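Local coordinates for penicillin-binding protein 2 (Pbp2) (PDB 5LP5) that is a penicillin-binding enzyme that probably cross-links peptidoglycan during cell-wall synthesis and cell-shape maintenance, and is seen here in complex with MreC, at residues D293-L298 and E536-S541; R251-V256 and A439-V444; D244-N249 and G572-K577. All coordinates share one frame; numbering follows the deposited sequence.

Contact 1: residues D293-L298 and E536-S541; sequences DIYNPL and EYFHRS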
loop_
_atom_site.group_PDB
_atom_site.type_symbol
_atom_site.label_atom_id
_atom_site.label_comp_id
_atom_site.label_asym_id
_atom_site.label_seq_id
_atom_site.Cartn_x
_atom_site.Cartn_y
_atom_site.Cartn_z
ATOM N N ASP A 293 20.353 -19.451 -11.531
ATOM C CA ASP A 293 19.419 -20.544 -11.823
ATOM C C ASP A 293 19.498 -20.762 -13.334
ATOM O O ASP A 293 19.237 -19.854 -14.128
ATOM C CB ASP A 293 17.986 -20.208 -11.379
ATOM C CG ASP A 293 17.019 -21.368 -11.563
ATOM O OD1 ASP A 293 17.346 -22.333 -12.273
ATOM O OD2 ASP A 293 15.905 -21.306 -10.999
ATOM N N ILE A 294 19.904 -21.960 -13.724
ATOM C CA ILE A 294 20.077 -22.268 -15.132
ATOM C C ILE A 294 18.747 -22.237 -15.893
ATOM O O ILE A 294 18.745 -21.982 -17.093
ATOM C CB ILE A 294 20.813 -23.628 -15.333
ATOM C CG1 ILE A 294 20.996 -23.949 -16.817
ATOM C CG2 ILE A 294 20.068 -24.782 -14.669
ATOM C CD1 ILE A 294 21.521 -22.793 -17.641
ATOM N N TYR A 295 17.621 -22.474 -15.212
ATOM C CA TYR A 295 16.337 -22.509 -15.897
ATOM C C TYR A 295 15.815 -21.117 -16.183
ATOM O O TYR A 295 14.738 -20.968 -16.751
ATOM C CB TYR A 295 15.311 -23.261 -15.094
ATOM C CG TYR A 295 15.647 -24.694 -14.860
ATOM C CD1 TYR A 295 15.951 -25.546 -15.907
ATOM C CD2 TYR A 295 15.610 -25.222 -13.576
ATOM C CE1 TYR A 295 16.234 -26.892 -15.669
ATOM C CE2 TYR A 295 15.888 -26.555 -13.327
ATOM C CZ TYR A 295 16.200 -27.387 -14.369
ATOM O OH TYR A 295 16.472 -28.702 -14.103
ATOM N N ASN A 296 16.557 -20.096 -15.770
ATOM C CA ASN A 296 16.313 -18.726 -16.227
ATOM C C ASN A 296 14.917 -18.205 -15.811
ATOM O O ASN A 296 14.003 -18.112 -16.627
ATOM C CB ASN A 296 16.517 -18.690 -17.746
ATOM C CG ASN A 296 16.622 -17.297 -18.294
ATOM O OD1 ASN A 296 16.691 -16.312 -17.553
ATOM N ND2 ASN A 296 16.626 -17.202 -19.609
ATOM N N PRO A 297 14.753 -17.877 -14.522
ATOM C CA PRO A 297 13.477 -17.440 -13.962
ATOM C C PRO A 297 13.022 -16.071 -14.455
ATOM O O PRO A 297 11.813 -15.803 -14.491
ATOM C CB PRO A 297 13.753 -17.363 -12.455
ATOM C CG PRO A 297 14.970 -18.168 -12.235
ATOM C CD PRO A 297 15.779 -17.970 -13.478
ATOM N N LEU A 298 13.972 -15.215 -14.820
ATOM C CA LEU A 298 13.624 -13.867 -15.223
ATOM C C LEU A 298 13.043 -13.827 -16.618
ATOM O O LEU A 298 12.581 -12.785 -17.059
ATOM C CB LEU A 298 14.837 -12.967 -15.169
ATOM C CG LEU A 298 15.389 -12.747 -13.771
ATOM C CD1 LEU A 298 16.665 -11.932 -13.910
ATOM C CD2 LEU A 298 14.396 -12.061 -12.831
ATOM N N GLU A 536 19.155 -37.320 -22.802
ATOM C CA GLU A 536 19.435 -36.483 -21.625
ATOM C C GLU A 536 18.664 -35.164 -21.715
ATOM O O GLU A 536 18.471 -34.646 -22.802
ATOM C CB GLU A 536 20.942 -36.222 -21.492
ATOM C CG GLU A 536 21.377 -35.686 -20.128
ATOM C CD GLU A 536 21.404 -34.164 -20.045
ATOM O OE1 GLU A 536 21.865 -33.523 -21.013
ATOM O OE2 GLU A 536 20.966 -33.615 -19.007
ATOM N N TYR A 537 18.248 -34.643 -20.562
ATOM C CA TYR A 537 17.194 -33.620 -20.474
ATOM C C TYR A 537 17.307 -32.446 -21.469
ATOM O O TYR A 537 16.337 -32.118 -22.142
ATOM C CB TYR A 537 17.072 -33.111 -19.028
ATOM C CG TYR A 537 15.934 -32.138 -18.825
ATOM C CD1 TYR A 537 14.757 -32.515 -18.165
ATOM C CD2 TYR A 537 16.033 -30.833 -19.289
ATOM C CE1 TYR A 537 13.715 -31.612 -17.997
ATOM C CE2 TYR A 537 15.006 -29.931 -19.119
ATOM C CZ TYR A 537 13.857 -30.310 -18.488
ATOM O OH TYR A 537 12.895 -29.333 -18.362
ATOM N N PHE A 538 18.475 -31.818 -21.568
ATOM C CA PHE A 538 18.620 -30.589 -22.385
ATOM C C PHE A 538 18.671 -30.813 -23.897
ATOM O O PHE A 538 18.537 -29.877 -24.678
ATOM C CB PHE A 538 19.847 -29.801 -21.932
ATOM C CG PHE A 538 19.619 -29.065 -20.663
ATOM C CD1 PHE A 538 18.860 -27.912 -20.670
ATOM C CD2 PHE A 538 20.103 -29.548 -19.463
ATOM C CE1 PHE A 538 18.608 -27.229 -19.501
ATOM C CE2 PHE A 538 19.858 -28.875 -18.288
ATOM C CZ PHE A 538 19.110 -27.712 -18.305
ATOM N N HIS A 539 18.890 -32.055 -24.302
ATOM C CA HIS A 539 18.929 -32.396 -25.727
ATOM C C HIS A 539 17.530 -32.639 -26.297
ATOM O O HIS A 539 17.331 -32.635 -27.517
ATOM C CB HIS A 539 19.838 -33.605 -25.942
ATOM C CG HIS A 539 21.252 -33.222 -26.225
ATOM N ND1 HIS A 539 22.243 -33.230 -25.265
ATOM C CD2 HIS A 539 21.829 -32.771 -27.364
ATOM C CE1 HIS A 539 23.377 -32.826 -25.810
ATOM N NE2 HIS A 539 23.154 -32.542 -27.081
ATOM N N ARG A 540 16.567 -32.804 -25.396
ATOM C CA ARG A 540 15.221 -33.187 -25.758
ATOM C C ARG A 540 14.518 -32.102 -26.541
ATOM O O ARG A 540 14.692 -30.901 -26.286
ATOM C CB ARG A 540 14.422 -33.506 -24.503
ATOM C CG ARG A 540 14.930 -34.732 -23.761
ATOM C CD ARG A 540 14.182 -34.951 -22.452
ATOM N NE ARG A 540 14.703 -36.109 -21.733
ATOM C CZ ARG A 540 14.306 -36.497 -20.525
ATOM N NH1 ARG A 540 13.372 -35.823 -19.866
ATOM N NH2 ARG A 540 14.860 -37.564 -19.966
ATOM N N SER A 541 13.714 -32.554 -27.504
ATOM C CA SER A 541 12.833 -31.688 -28.277
ATOM C C SER A 541 11.797 -30.984 -27.351
ATOM O O SER A 541 11.355 -31.558 -26.346
ATOM C CB SER A 541 12.125 -32.527 -29.356
ATOM O OG SER A 541 12.986 -33.525 -29.905
#
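Tyr-295 and Phe-538 meet across two irregular loops whose backbones stay well apart, with CA of Tyr-295 10.6 Å from CA of Phe-538, so side chains alone bridge the gap. Both reach into it: Phe-538, with CG anti to its carbonyl carbon (chi1 -76°), carries its ring out from its own loop, and its CZ comes to 4.0 Å from CE1 of Tyr-295. The two side chains cross at about a right angle, a glancing apolar touch and not a stack. Ile-294 joins loosely, its CG1 lying 4.5 Å from the same CZ of Phe-538. Each aromatic ring also has a companion from the preceding residue: CG2 of Ile-294 lies over the centre of the Tyr-295 ring, and CD2 of Tyr-537 over that of Phe-538. The first loop is shaped by a type I turn from Asp-293 to Asn-296, closed by Asn-296 N to Asp-293 O at 3.2 Å. An Asx turn lies within it, where Tyr-295 N donates a hydrogen bond to Asp-293 OD1 at 3.0 Å, reaching that oxygen from above the carboxylate plane (48° out of it). Only 125 Å² is buried in total, which marks a surface contact. Arg-251, in the segment that runs into strand 252-258, links the two loops through a cation-pi contact with Tyr-295 and a hydrogen bond to Tyr-537 OH. Within the transpeptidase domain, the contact thus joins the loop between helices 284-291 and 314-324 to the one that leads into strand 542-549.

Contact 2: residues R251-V256 and A439-V444; sequences RGAILV and ATPLQV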
loop_
_atom_site.group_PDB
_atom_site.type_symbol
_atom_site.label_atom_id
_atom_site.label_comp_id
_atom_site.label_asym_id
_atom_site.label_seq_id
_atom_site.Cartn_x
_atom_site.Cartn_y
_atom_site.Cartn_z
ATOM N N ARG A 251 9.438 -26.550 -17.086
ATOM C CA ARG A 251 9.635 -25.197 -17.613
ATOM C C ARG A 251 8.843 -25.049 -18.897
ATOM O O ARG A 251 8.637 -26.010 -19.621
ATOM C CB ARG A 251 11.102 -24.893 -17.896
ATOM C CG ARG A 251 11.976 -24.959 -16.666
ATOM C CD ARG A 251 12.571 -26.342 -16.516
ATOM N NE ARG A 251 12.604 -26.763 -15.128
ATOM C CZ ARG A 251 12.659 -28.030 -14.744
ATOM N NH1 ARG A 251 12.685 -29.013 -15.638
ATOM N NH2 ARG A 251 12.697 -28.330 -13.455
ATOM N N GLY A 252 8.391 -23.830 -19.169
ATOM C CA GLY A 252 7.609 -23.569 -20.371
ATOM C C GLY A 252 6.645 -22.434 -20.139
ATOM O O GLY A 252 6.973 -21.484 -19.440
ATOM N N ALA A 253 5.466 -22.536 -20.741
ATOM C CA ALA A 253 4.483 -21.464 -20.681
ATOM C C ALA A 253 3.092 -21.951 -21.051
ATOM O O ALA A 253 2.948 -22.867 -21.870
ATOM C CB ALA A 253 4.882 -20.336 -21.603
ATOM N N ILE A 254 2.083 -21.316 -20.451
ATOM C CA ILE A 254 0.689 -21.687 -20.689
ATOM C C ILE A 254 -0.278 -20.493 -20.734
ATOM O O ILE A 254 -0.144 -19.545 -19.973
ATOM C CB ILE A 254 0.202 -22.719 -19.664
ATOM C CG1 ILE A 254 -1.234 -23.118 -19.973
ATOM C CG2 ILE A 254 0.322 -22.178 -18.246
ATOM C CD1 ILE A 254 -1.624 -24.398 -19.280
ATOM N N LEU A 255 -1.249 -20.568 -21.639
ATOM C CA LEU A 255 -2.101 -19.432 -21.956
ATOM C C LEU A 255 -3.509 -19.875 -22.184
ATOM O O LEU A 255 -3.750 -20.802 -22.929
ATOM C CB LEU A 255 -1.630 -18.759 -23.242
ATOM C CG LEU A 255 -0.347 -17.935 -23.190
ATOM C CD1 LEU A 255 0.140 -17.651 -24.602
ATOM C CD2 LEU A 255 -0.608 -16.641 -22.432
ATOM N N VAL A 256 -4.440 -19.196 -21.532
ATOM C CA VAL A 256 -5.859 -19.378 -21.800
ATOM C C VAL A 256 -6.397 -18.043 -22.265
ATOM O O VAL A 256 -6.053 -17.014 -21.679
ATOM C CB VAL A 256 -6.633 -19.825 -20.547
ATOM C CG1 VAL A 256 -8.119 -19.863 -20.832
ATOM C CG2 VAL A 256 -6.154 -21.185 -20.084
ATOM N N ALA A 439 8.466 -18.558 -33.224
ATOM C CA ALA A 439 7.271 -17.897 -32.751
ATOM C C ALA A 439 7.258 -17.858 -31.244
ATOM O O ALA A 439 8.038 -18.552 -30.598
ATOM C CB ALA A 439 6.041 -18.609 -33.268
ATOM N N THR A 440 6.377 -17.004 -30.710
ATOM C CA THR A 440 6.108 -16.884 -29.270
ATOM C C THR A 440 4.841 -17.658 -28.962
ATOM O O THR A 440 3.963 -17.758 -29.809
ATOM C CB THR A 440 5.909 -15.404 -28.839
ATOM O OG1 THR A 440 4.871 -14.770 -29.624
ATOM C CG2 THR A 440 7.218 -14.606 -28.964
ATOM N N PRO A 441 4.740 -18.233 -27.753
ATOM C CA PRO A 441 3.474 -18.820 -27.319
ATOM C C PRO A 441 2.272 -17.914 -27.512
ATOM O O PRO A 441 1.193 -18.410 -27.804
ATOM C CB PRO A 441 3.714 -19.100 -25.845
ATOM C CG PRO A 441 5.159 -19.432 -25.784
ATOM C CD PRO A 441 5.826 -18.570 -26.819
ATOM N N LEU A 442 2.460 -16.604 -27.391
ATOM C CA LEU A 442 1.380 -15.667 -27.715
ATOM C C LEU A 442 0.932 -15.774 -29.186
ATOM O O LEU A 442 -0.265 -15.827 -29.475
ATOM C CB LEU A 442 1.769 -14.233 -27.355
ATOM C CG LEU A 442 1.490 -13.811 -25.896
ATOM C CD1 LEU A 442 2.101 -12.439 -25.591
ATOM C CD2 LEU A 442 0.012 -13.762 -25.561
ATOM N N GLN A 443 1.887 -15.817 -30.103
ATOM C CA GLN A 443 1.578 -15.909 -31.535
ATOM C C GLN A 443 0.743 -17.140 -31.849
ATOM O O GLN A 443 -0.266 -17.052 -32.581
ATOM C CB GLN A 443 2.869 -15.880 -32.383
ATOM C CG GLN A 443 3.431 -14.460 -32.518
ATOM C CD GLN A 443 4.770 -14.364 -33.217
ATOM O OE1 GLN A 443 5.618 -15.248 -33.104
ATOM N NE2 GLN A 443 4.964 -13.271 -33.945
ATOM N N VAL A 444 1.143 -18.275 -31.267
ATOM C CA VAL A 444 0.449 -19.559 -31.489
ATOM C C VAL A 444 -0.992 -19.489 -30.979
ATOM O O VAL A 444 -1.919 -19.961 -31.645
ATOM C CB VAL A 444 1.187 -20.712 -30.790
ATOM C CG1 VAL A 444 0.434 -22.021 -30.956
ATOM C CG2 VAL A 444 2.602 -20.846 -31.334
#
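Leu-255 holds its CG anti to the carbonyl carbon (chi1 -73°), and its CD1 then continues the chain away from CA (chi2 166°), which brings this one methyl up to the first turn of the helix carrying Pro-441 and Leu-442. There CD1 of Leu-255 lies 3.5 Å from the carbonyl O of Pro-441, 4.1 Å from CB of Pro-441 and 4.0 Å from CD2 of Leu-442. It therefore touches backbone and both side chains together, whereas Leu-442, whose CB does not aim at the strand, bends in only with its end. Two residues earlier, Ala-253 turns its CB the same way and meets CG of Pro-441 at 4.3 Å. The alternation expected of a strand is plain: Ala-253 and Leu-255 point to the helix, and Ile-254 between them points away.

All four touching residues are buried, and no hydrogen bond crosses between the segments; the 161 Å² buried between them is van der Waals packing, mostly carbon on carbon, with one methyl also against a carbonyl oxygen. The polar groups at the helix start are paired locally in a capping box. Thr-440, the N-cap, accepts from Gln-443 N through OG1 at 3.2 Å, and Thr-440 N returns a bond to Gln-443 OE1 at 3.1 Å, with the donor tilted 27° from the carbonyl plane. Gln-443 NE2 is bonded in turn to Glu-394 O, so both ends of that amide are engaged.

In the transpeptidase fold this seats helix 441-453 on one face of the five-stranded antiparallel sheet. Strand 252-258 runs between strands 264-270 and 556-562, while Pro-441 and Val-444 extend the same helix face over Trp-544 of strand 542-549.

Contact 3: residues D244-N249 and G572-K577; sequences DKLFEN and GGLLVK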
loop_
_atom_site.group_PDB
_atom_site.type_symbol
_atom_site.label_atom_id
_atom_site.label_comp_id
_atom_site.label_asym_id
_atom_site.label_seq_id
_atom_site.Cartn_x
_atom_site.Cartn_y
_atom_site.Cartn_z
ATOM N N ASP A 244 -0.077 -23.085 -12.448
ATOM C CA ASP A 244 1.156 -23.301 -11.691
ATOM C C ASP A 244 1.295 -24.778 -11.338
ATOM O O ASP A 244 2.327 -25.374 -11.565
ATOM C CB ASP A 244 1.208 -22.410 -10.437
ATOM C CG ASP A 244 1.660 -20.964 -10.739
ATOM O OD1 ASP A 244 1.477 -20.455 -11.869
ATOM O OD2 ASP A 244 2.199 -20.316 -9.825
ATOM N N LYS A 245 0.241 -25.374 -10.806
ATOM C CA LYS A 245 0.249 -26.795 -10.414
ATOM C C LYS A 245 0.660 -27.695 -11.581
ATOM O O LYS A 245 1.427 -28.622 -11.414
ATOM C CB LYS A 245 -1.145 -27.191 -9.889
ATOM C CG LYS A 245 -1.344 -28.631 -9.451
ATOM C CD LYS A 245 -0.826 -28.897 -8.045
ATOM C CE LYS A 245 -1.272 -30.271 -7.536
ATOM N NZ LYS A 245 -0.486 -30.762 -6.362
ATOM N N LEU A 246 0.154 -27.413 -12.769
ATOM C CA LEU A 246 0.418 -28.258 -13.924
ATOM C C LEU A 246 1.881 -28.216 -14.340
ATOM O O LEU A 246 2.421 -29.228 -14.787
ATOM C CB LEU A 246 -0.480 -27.849 -15.095
ATOM C CG LEU A 246 -1.994 -28.055 -14.918
ATOM C CD1 LEU A 246 -2.784 -27.444 -16.075
ATOM C CD2 LEU A 246 -2.323 -29.532 -14.773
ATOM N N PHE A 247 2.519 -27.052 -14.180
ATOM C CA PHE A 247 3.945 -26.842 -14.527
ATOM C C PHE A 247 4.850 -26.957 -13.305
ATOM O O PHE A 247 5.849 -26.254 -13.199
ATOM C CB PHE A 247 4.158 -25.457 -15.168
ATOM C CG PHE A 247 3.932 -25.429 -16.654
ATOM C CD1 PHE A 247 2.669 -25.278 -17.172
ATOM C CD2 PHE A 247 4.988 -25.555 -17.536
ATOM C CE1 PHE A 247 2.452 -25.256 -18.533
ATOM C CE2 PHE A 247 4.782 -25.524 -18.905
ATOM C CZ PHE A 247 3.516 -25.373 -19.403
ATOM N N GLU A 248 4.512 -27.860 -12.394
ATOM C CA GLU A 248 5.119 -27.870 -11.075
ATOM C C GLU A 248 6.577 -28.285 -11.126
ATOM O O GLU A 248 7.400 -27.736 -10.393
ATOM C CB GLU A 248 4.333 -28.778 -10.142
ATOM C CG GLU A 248 4.684 -28.628 -8.676
ATOM C CD GLU A 248 3.629 -29.248 -7.760
ATOM O OE1 GLU A 248 2.450 -29.339 -8.173
ATOM O OE2 GLU A 248 3.975 -29.650 -6.620
ATOM N N ASN A 249 6.895 -29.247 -11.990
ATOM C CA ASN A 249 8.286 -29.682 -12.214
ATOM C C ASN A 249 8.732 -29.416 -13.642
ATOM O O ASN A 249 9.596 -30.100 -14.147
ATOM C CB ASN A 249 8.420 -31.183 -11.920
ATOM C CG ASN A 249 8.613 -31.474 -10.446
ATOM O OD1 ASN A 249 9.316 -30.727 -9.757
ATOM N ND2 ASN A 249 7.992 -32.558 -9.947
ATOM N N GLY A 572 -1.191 -33.782 -23.727
ATOM C CA GLY A 572 -2.643 -33.896 -23.676
ATOM C C GLY A 572 -3.188 -34.002 -22.262
ATOM O O GLY A 572 -4.302 -33.576 -22.007
ATOM N N GLY A 573 -2.404 -34.570 -21.345
ATOM C CA GLY A 573 -2.839 -34.741 -19.959
ATOM C C GLY A 573 -2.945 -33.420 -19.218
ATOM O O GLY A 573 -3.692 -33.301 -18.235
ATOM N N LEU A 574 -2.207 -32.426 -19.712
ATOM C CA LEU A 574 -2.203 -31.082 -19.129
ATOM C C LEU A 574 -3.330 -30.240 -19.717
ATOM O O LEU A 574 -3.980 -29.486 -18.994
ATOM C CB LEU A 574 -0.856 -30.379 -19.353
ATOM C CG LEU A 574 0.428 -31.017 -18.795
ATOM C CD1 LEU A 574 1.618 -30.121 -19.132
ATOM C CD2 LEU A 574 0.378 -31.291 -17.293
ATOM N N LEU A 575 -3.557 -30.370 -21.019
ATOM C CA LEU A 575 -4.671 -29.697 -21.681
ATOM C C LEU A 575 -6.048 -30.031 -21.059
ATOM O O LEU A 575 -6.858 -29.127 -20.798
ATOM C CB LEU A 575 -4.686 -30.053 -23.167
ATOM C CG LEU A 575 -5.806 -29.449 -24.027
ATOM C CD1 LEU A 575 -5.922 -27.937 -23.858
ATOM C CD2 LEU A 575 -5.569 -29.791 -25.494
ATOM N N VAL A 576 -6.311 -31.319 -20.839
ATOM C CA VAL A 576 -7.583 -31.746 -20.245
ATOM C C VAL A 576 -7.774 -31.115 -18.883
ATOM O O VAL A 576 -8.848 -30.593 -18.574
ATOM C CB VAL A 576 -7.747 -33.288 -20.108
ATOM C CG1 VAL A 576 -7.904 -33.922 -21.478
ATOM C CG2 VAL A 576 -6.586 -33.930 -19.339
ATOM N N LYS A 577 -6.722 -31.143 -18.078
ATOM C CA LYS A 577 -6.827 -30.678 -16.711
ATOM C C LYS A 577 -7.226 -29.219 -16.631
ATOM O O LYS A 577 -8.014 -28.852 -15.751
ATOM C CB LYS A 577 -5.536 -30.945 -15.965
ATOM C CG LYS A 577 -5.424 -32.426 -15.670
ATOM C CD LYS A 577 -4.138 -32.818 -14.985
ATOM C CE LYS A 577 -4.048 -34.330 -14.918
ATOM N NZ LYS A 577 -2.843 -34.691 -14.146
#
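Leu-246 points its side chain at helix 572-584, where Leu-574 and Lys-577, one turn apart, receive its two methyls. CD2 of Leu-246 does most of the touching: it lies 3.7 Å from CB and 3.8 Å from CD of Lys-577, against the aliphatic part of the lysine, and 4.1 Å from CD2 of Leu-574. The other methyl, CD1 of Leu-246, goes to the helix backbone, 3.8 Å from the carbonyl O of Leu-574. Leu-574 answers in kind, laying its CD2 3.8 Å from the carbonyl O of Leu-246, so that each leucine sets a methyl against the other's main chain. Both have CG anti to the carbonyl carbon (chi1 -65° for Leu-246, -60° for Leu-574), and with the CA atoms of Leu-246 and Leu-574 6.5 Å apart the two side chains lie alongside one another, running in opposite directions. Leu-246 and Lys-577, by contrast, cross at a slant.

This pairing of helix 237-246, just ahead of strand 252-258 in the chain, with the C-terminal helix is consistent with the fold shared by penicillin-binding proteins and serine beta-lactamases, in which the first and last helices pack together on one face of the central sheet. Here Leu-246 is the last residue of helix 237-246, and Phe-247, the first to leave helical angles, drops its ring onto Tyr-270 and onto Ile-560 and Val-562 of strand 556-562. Leu-574 reaches Val-562 as well, while Leu-575 packs on Ile-558 and on strand 542-549.

Lys-577 contributes carbon and not charge: its CB is directed at Leu-246, but the chain, extended beyond CG, carries NZ away from the leucine on the exposed side.

Overall arrangement
From the N terminus, the chain first enters contact 3 at 244-249, then contact 2 at 251-256 and contact 1 at 293-298; it returns to contact 2 at 439-444, to contact 1 at 536-541 and last to contact 3 at 572-577. Contact 3 thus closes the widest loop, with 322 residues between its segments, and encloses both others, while contacts 1 and 2 cross because their segments alternate. Strand 252-258 is the common element: contact 2 packs helix 441-453 on one of its faces, the ring of Phe-247 from contact 3 packs on Ile-254 from the other, and Arg-251, just ahead of it, touches Tyr-295 and Tyr-537 of contact 1. The contact centres lie about 14 to 18 Å apart.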